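Local coordinates for protein iron-containing superoxide dismutase B2 (Trypanosoma brucei, PDB 3ESF) that probably disproportionates superoxide into hydrogen peroxide and dioxygen, using an iron ion bound at its active site, at residues 93-98 against 135-140; 23-28 against 78-83. The protein carries 1 engineered substitution. All blocks are in the same frame, centred on the assembly; numbering follows the deposited sequence.

Contact 1: 93-98 against 135-140; sequences GKLAEA and KKLKVF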
loop_
_atom_site.group_PDB
_atom_site.type_symbol
_atom_site.label_atom_id
_atom_site.label_comp_id
_atom_site.label_asym_id
_atom_site.label_seq_id
_atom_site.Cartn_x
_atom_site.Cartn_y
_atom_site.Cartn_z
ATOM N N GLY A 93 8.359 -0.682 -34.698
ATOM C CA GLY A 93 9.801 -0.858 -34.852
ATOM C C GLY A 93 10.409 -1.919 -33.953
ATOM O O GLY A 93 9.835 -3.006 -33.766
ATOM N N LYS A 94 11.573 -1.575 -33.398
ATOM C CA LYS A 94 12.440 -2.500 -32.652
ATOM C C LYS A 94 11.795 -3.080 -31.424
ATOM O O LYS A 94 11.909 -4.284 -31.164
ATOM C CB LYS A 94 13.713 -1.772 -32.240
ATOM C CG LYS A 94 14.629 -1.497 -33.394
ATOM C CD LYS A 94 15.418 -0.223 -33.157
ATOM C CE LYS A 94 16.346 0.057 -34.318
ATOM N NZ LYS A 94 17.548 -0.814 -34.245
ATOM N N LEU A 95 11.149 -2.217 -30.648
ATOM C CA LEU A 95 10.476 -2.646 -29.458
ATOM C C LEU A 95 9.295 -3.595 -29.720
ATOM O O LEU A 95 9.099 -4.560 -28.980
ATOM C CB LEU A 95 10.025 -1.428 -28.628
ATOM C CG LEU A 95 9.484 -1.813 -27.267
ATOM C CD1 LEU A 95 10.560 -2.563 -26.472
ATOM C CD2 LEU A 95 8.952 -0.584 -26.517
ATOM N N ALA A 96 8.522 -3.318 -30.771
ATOM C CA ALA A 96 7.337 -4.103 -31.101
ATOM C C ALA A 96 7.743 -5.509 -31.499
ATOM O O ALA A 96 7.091 -6.479 -31.114
ATOM C CB ALA A 96 6.550 -3.437 -32.225
ATOM N N GLU A 97 8.829 -5.608 -32.258
ATOM C CA GLU A 97 9.385 -6.887 -32.650
ATOM C C GLU A 97 9.934 -7.655 -31.444
ATOM O O GLU A 97 9.741 -8.866 -31.336
ATOM C CB GLU A 97 10.479 -6.674 -33.694
ATOM C CG GLU A 97 10.505 -7.718 -34.785
ATOM C CD GLU A 97 9.132 -7.956 -35.405
ATOM O OE1 GLU A 97 8.567 -9.043 -35.160
ATOM O OE2 GLU A 97 8.616 -7.056 -36.116
ATOM N N ALA A 98 10.611 -6.941 -30.547
ATOM C CA ALA A 98 11.189 -7.546 -29.353
ATOM C C ALA A 98 10.089 -8.084 -28.417
ATOM O O ALA A 98 10.260 -9.127 -27.802
ATOM C CB ALA A 98 12.074 -6.558 -28.647
ATOM N N LYS A 135 18.821 -10.635 -23.374
ATOM C CA LYS A 135 18.125 -9.642 -24.203
ATOM C C LYS A 135 16.597 -9.851 -24.231
ATOM O O LYS A 135 15.870 -9.074 -24.873
ATOM C CB LYS A 135 18.727 -9.532 -25.633
ATOM C CG LYS A 135 20.250 -9.346 -25.683
ATOM C CD LYS A 135 20.693 -8.013 -25.089
ATOM C CE LYS A 135 22.168 -7.732 -25.361
ATOM N NZ LYS A 135 22.650 -6.588 -24.533
ATOM N N LYS A 136 16.114 -10.876 -23.522
ATOM C CA LYS A 136 14.662 -11.104 -23.378
ATOM C C LYS A 136 13.979 -10.034 -22.549
ATOM O O LYS A 136 14.525 -9.564 -21.547
ATOM C CB LYS A 136 14.337 -12.466 -22.735
ATOM C CG LYS A 136 14.539 -13.689 -23.597
ATOM C CD LYS A 136 13.678 -13.671 -24.870
ATOM C CE LYS A 136 13.916 -14.916 -25.696
ATOM N NZ LYS A 136 14.011 -14.572 -27.127
ATOM N N LEU A 137 12.781 -9.658 -22.974
ATOM C CA LEU A 137 11.917 -8.782 -22.189
ATOM C C LEU A 137 11.043 -9.641 -21.276
ATOM O O LEU A 137 10.621 -10.747 -21.666
ATOM C CB LEU A 137 10.998 -7.998 -23.126
ATOM C CG LEU A 137 11.179 -6.564 -23.599
ATOM C CD1 LEU A 137 12.587 -5.996 -23.415
ATOM C CD2 LEU A 137 10.712 -6.498 -25.032
ATOM N N LYS A 138 10.755 -9.123 -20.085
ATOM C CA LYS A 138 9.853 -9.802 -19.167
ATOM C C LYS A 138 9.003 -8.806 -18.374
ATOM O O LYS A 138 9.389 -7.660 -18.191
ATOM C CB LYS A 138 10.628 -10.772 -18.265
ATOM C CG LYS A 138 11.579 -10.174 -17.263
ATOM C CD LYS A 138 12.146 -11.288 -16.338
ATOM C CE LYS A 138 13.144 -10.725 -15.323
ATOM N NZ LYS A 138 13.481 -11.657 -14.194
ATOM N N VAL A 139 7.835 -9.253 -17.928
ATOM C CA VAL A 139 7.073 -8.514 -16.915
ATOM C C VAL A 139 7.652 -8.854 -15.533
ATOM O O VAL A 139 8.006 -9.999 -15.262
ATOM C CB VAL A 139 5.586 -8.854 -16.968
ATOM C CG1 VAL A 139 4.838 -8.053 -15.924
ATOM C CG2 VAL A 139 5.008 -8.595 -18.388
ATOM N N PHE A 140 7.774 -7.839 -14.679
ATOM C CA PHE A 140 8.507 -7.978 -13.438
ATOM C C PHE A 140 7.833 -7.077 -12.415
ATOM O O PHE A 140 7.527 -5.925 -12.708
ATOM C CB PHE A 140 9.961 -7.564 -13.680
ATOM C CG PHE A 140 10.851 -7.646 -12.476
ATOM C CD1 PHE A 140 11.363 -8.860 -12.047
ATOM C CD2 PHE A 140 11.207 -6.478 -11.778
ATOM C CE1 PHE A 140 12.196 -8.922 -10.944
ATOM C CE2 PHE A 140 12.046 -6.537 -10.673
ATOM C CZ PHE A 140 12.543 -7.743 -10.252
#
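Ala98 and Leu137 mark the nearest approach of the backbones, their CA atoms 7.3 Å apart where the helix comes up to the first residue of the strand. Helix 93-103 packs here against the start of strand 137-143, an outermost strand, within this chain, of the three-stranded antiparallel sheet in the C-terminal alpha/beta domain of an iron/manganese superoxide dismutase. The junction is apolar, and a single methyl, Leu137 CD2, makes both side-chain contacts. Ala98, with CB directed at the strand, brings that atom to 3.9 Å from Leu137 CD2. One turn earlier Leu95 swings its isobutyl group across, with CG anti to the backbone N (chi1 -172°), and the two leucine side chains meet at about a right angle, Leu95 CD1 lying 4.2 Å from Leu137 CD2. Phe195 of helix 188-196 touches both Leu95 and Ala98, while Ile99 and Phe103 continue the helix packing on Leu137. A polar tie comes further along the same helix, where Ser102 OG is hydrogen-bonded to Leu137 N. Leu137 CD2 also reaches the helix backbone itself, 3.8 Å from the carbonyl carbon of Ala98.

Contact 2: 23-28 against 78-83; sequences EQVTFH and FYWESM. With FE (Fe (III) ion), chain E.
Trp80 presents the edge of its six-membered ring to one face of the His28 imidazole, an offset edge-to-face pair with ring centroids 5.0 Å apart and planes inclined at 68°. The contact is displaced to the rim of the imidazole: Trp80 CZ2 stands over its face, while Trp80 CH2 comes within 3.4 Å of His28 ND1. Tyr79 approaches differently. Its ring meets the imidazole border to border, neither lying over the other, with Tyr79 CE2 3.5 Å from His28 CE1. The three rings thus form an aromatic cluster, built by one residue of helix 22-45 and two consecutive residues of helix 64-81, the two long helices of the alpha-hairpin domain of iron/manganese superoxide dismutases. One ring of the cluster, His28, is a metal ligand. His28 holds CG anti to its own N (chi1 -163°), which carries the ring into the gap between the helices and leaves NE2 directed at iron, at 2.2 Å. Water 2 binds the iron on the opposite side, the NE2-iron-oxygen angle being about 171°; His76, Asp161 and His165 supply the remaining protein ligands. Water 1 probably helps fix the rotation of the imidazole, lying at the edge of both the histidine and tyrosine rings and in the plane of each. It accepts a hydrogen bond from His28 ND1 at 2.8 Å and is hydrogen-bonded to Tyr79 OH at 2.9 Å, so the ND1-H is satisfied while NE2 serves the metal. Tyr79 OH has a second partner in Tyr178 OH, and Trp80 NE1 is hydrogen-bonded to His33 ND1, a further tie to helix 22-45. Beyond the imidazole, Val25 adds a looser apolar contact, its CG1 4.4 Å from Trp80 CZ3.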
loop_
_atom_site.group_PDB
_atom_site.type_symbol
_atom_site.label_atom_id
_atom_site.label_comp_id
_atom_site.label_asym_id
_atom_site.label_seq_id
_atom_site.Cartn_x
_atom_site.Cartn_y
_atom_site.Cartn_z
ATOM N N GLU A 23 -5.762 17.003 -10.253
ATOM C CA GLU A 23 -5.717 16.738 -8.812
ATOM C C GLU A 23 -4.959 15.463 -8.425
ATOM O O GLU A 23 -4.155 15.494 -7.510
ATOM C CB GLU A 23 -7.103 16.794 -8.146
ATOM C CG GLU A 23 -7.013 16.731 -6.598
ATOM C CD GLU A 23 -8.371 16.711 -5.903
ATOM O OE1 GLU A 23 -9.297 16.026 -6.396
ATOM O OE2 GLU A 23 -8.503 17.389 -4.853
ATOM N N GLN A 24 -5.216 14.360 -9.130
ATOM C CA GLN A 24 -4.469 13.102 -8.953
ATOM C C GLN A 24 -2.948 13.243 -9.165
ATOM O O GLN A 24 -2.148 12.796 -8.340
ATOM C CB GLN A 24 -5.027 12.002 -9.897
ATOM C CG GLN A 24 -4.382 10.617 -9.730
ATOM C CD GLN A 24 -4.613 10.000 -8.340
ATOM O OE1 GLN A 24 -5.604 9.288 -8.119
ATOM N NE2 GLN A 24 -3.683 10.256 -7.407
ATOM N N VAL A 25 -2.561 13.847 -10.279
ATOM C CA VAL A 25 -1.157 14.128 -10.575
ATOM C C VAL A 25 -0.521 15.120 -9.558
ATOM O O VAL A 25 0.639 14.946 -9.160
ATOM C CB VAL A 25 -0.989 14.632 -12.046
ATOM C CG1 VAL A 25 0.467 15.043 -12.337
ATOM C CG2 VAL A 25 -1.480 13.554 -13.054
ATOM N N THR A 26 -1.277 16.139 -9.148
ATOM C CA THR A 26 -0.784 17.139 -8.161
ATOM C C THR A 26 -0.443 16.501 -6.833
ATOM O O THR A 26 0.677 16.678 -6.347
ATOM C CB THR A 26 -1.789 18.273 -7.917
ATOM O OG1 THR A 26 -1.964 18.998 -9.132
ATOM C CG2 THR A 26 -1.264 19.237 -6.886
ATOM N N PHE A 27 -1.388 15.773 -6.230
ATOM C CA PHE A 27 -1.074 15.103 -4.953
ATOM C C PHE A 27 0.079 14.126 -5.123
ATOM O O PHE A 27 0.980 14.076 -4.284
ATOM C CB PHE A 27 -2.311 14.452 -4.290
ATOM C CG PHE A 27 -3.141 15.423 -3.495
ATOM C CD1 PHE A 27 -2.859 15.661 -2.153
ATOM C CD2 PHE A 27 -4.165 16.146 -4.104
ATOM C CE1 PHE A 27 -3.614 16.580 -1.414
ATOM C CE2 PHE A 27 -4.922 17.056 -3.384
ATOM C CZ PHE A 27 -4.642 17.284 -2.038
ATOM N N HIS A 28 0.071 13.367 -6.212
ATOM C CA HIS A 28 1.047 12.300 -6.375
ATOM C C HIS A 28 2.495 12.839 -6.512
ATOM O O HIS A 28 3.444 12.338 -5.862
ATOM C CB HIS A 28 0.643 11.434 -7.573
ATOM C CG HIS A 28 1.317 10.109 -7.601
ATOM N ND1 HIS A 28 1.140 9.211 -8.624
ATOM C CD2 HIS A 28 2.188 9.534 -6.739
ATOM C CE1 HIS A 28 1.872 8.137 -8.394
ATOM N NE2 HIS A 28 2.514 8.309 -7.255
ATOM N N PHE A 78 10.628 7.481 -13.364
ATOM C CA PHE A 78 10.468 6.538 -14.464
ATOM C C PHE A 78 8.982 6.370 -14.834
ATOM O O PHE A 78 8.622 6.287 -16.016
ATOM C CB PHE A 78 11.097 5.186 -14.073
ATOM C CG PHE A 78 11.524 4.369 -15.250
ATOM C CD1 PHE A 78 12.693 4.687 -15.950
ATOM C CD2 PHE A 78 10.760 3.301 -15.679
ATOM C CE1 PHE A 78 13.090 3.934 -17.058
ATOM C CE2 PHE A 78 11.158 2.534 -16.777
ATOM C CZ PHE A 78 12.317 2.855 -17.463
ATOM N N TYR A 79 8.135 6.321 -13.811
ATOM C CA TYR A 79 6.669 6.298 -13.975
ATOM C C TYR A 79 6.096 7.463 -14.812
ATOM O O TYR A 79 5.311 7.223 -15.716
ATOM C CB TYR A 79 6.033 6.308 -12.583
ATOM C CG TYR A 79 4.516 6.388 -12.536
ATOM C CD1 TYR A 79 3.721 5.443 -13.204
ATOM C CD2 TYR A 79 3.880 7.403 -11.799
ATOM C CE1 TYR A 79 2.328 5.490 -13.120
ATOM C CE2 TYR A 79 2.512 7.478 -11.724
ATOM C CZ TYR A 79 1.726 6.515 -12.368
ATOM O OH TYR A 79 0.348 6.586 -12.270
ATOM N N TRP A 80 6.440 8.708 -14.475
ATOM C CA TRP A 80 5.960 9.864 -15.236
ATOM C C TRP A 80 6.422 9.793 -16.683
ATOM O O TRP A 80 5.650 10.106 -17.583
ATOM C CB TRP A 80 6.371 11.226 -14.632
ATOM C CG TRP A 80 5.970 11.445 -13.213
ATOM C CD1 TRP A 80 6.793 11.792 -12.179
ATOM C CD2 TRP A 80 4.648 11.333 -12.653
ATOM N NE1 TRP A 80 6.077 11.882 -11.013
ATOM C CE2 TRP A 80 4.762 11.608 -11.266
ATOM C CE3 TRP A 80 3.381 11.020 -13.185
ATOM C CZ2 TRP A 80 3.660 11.601 -10.402
ATOM C CZ3 TRP A 80 2.280 11.004 -12.325
ATOM C CH2 TRP A 80 2.429 11.294 -10.945
ATOM N N GLU A 81 7.674 9.387 -16.911
ATOM C CA GLU A 81 8.198 9.206 -18.262
ATOM C C GLU A 81 7.552 8.050 -19.037
ATOM O O GLU A 81 7.533 8.057 -20.265
ATOM C CB GLU A 81 9.723 9.050 -18.239
ATOM C CG GLU A 81 10.468 10.357 -17.945
ATOM C CD GLU A 81 10.269 11.427 -19.022
ATOM O OE1 GLU A 81 9.652 11.142 -20.072
ATOM O OE2 GLU A 81 10.750 12.573 -18.823
ATOM N N SER A 82 7.002 7.082 -18.304
ATOM C CA SER A 82 6.307 5.915 -18.866
ATOM C C SER A 82 4.893 6.253 -19.366
ATOM O O SER A 82 4.178 5.379 -19.895
ATOM C CB SER A 82 6.234 4.786 -17.822
ATOM O OG SER A 82 7.533 4.278 -17.504
ATOM N N MET A 83 4.505 7.522 -19.208
ATOM C CA MET A 83 3.188 8.005 -19.634
ATOM C C MET A 83 3.311 9.273 -20.450
ATOM O O MET A 83 4.308 10.007 -20.333
ATOM C CB MET A 83 2.278 8.218 -18.421
ATOM C CG MET A 83 2.184 6.995 -17.486
ATOM S SD MET A 83 0.997 7.262 -16.164
ATOM C CE MET A 83 1.743 8.651 -15.253
HETATM FE FE FE E . 3.494 6.727 -6.114
HETATM O O HOH W 1 -0.791 8.752 -10.630
HETATM O O HOH W 2 4.359 4.978 -5.240
#

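From the N terminus, helix 22-45 supplies the first half of contact 2, and the loop closes at the end of helix 64-81 after 49 intervening residues, 42 of them helical. Only then does contact 1 open, on helix 93-103, the next helix in the chain; it closes on strand 137-143 after 36 residues that include helix 106-119 and strand 124-131. The two loops therefore run in series and neither nest nor cross. Contact 2 joins the helices of the alpha-hairpin domain beside the iron, whereas contact 1 ties helix to sheet in the C-terminal domain. Their centres are about 24 Å apart on opposite sides of the chain's centre, with nearest atoms about 10 Å apart.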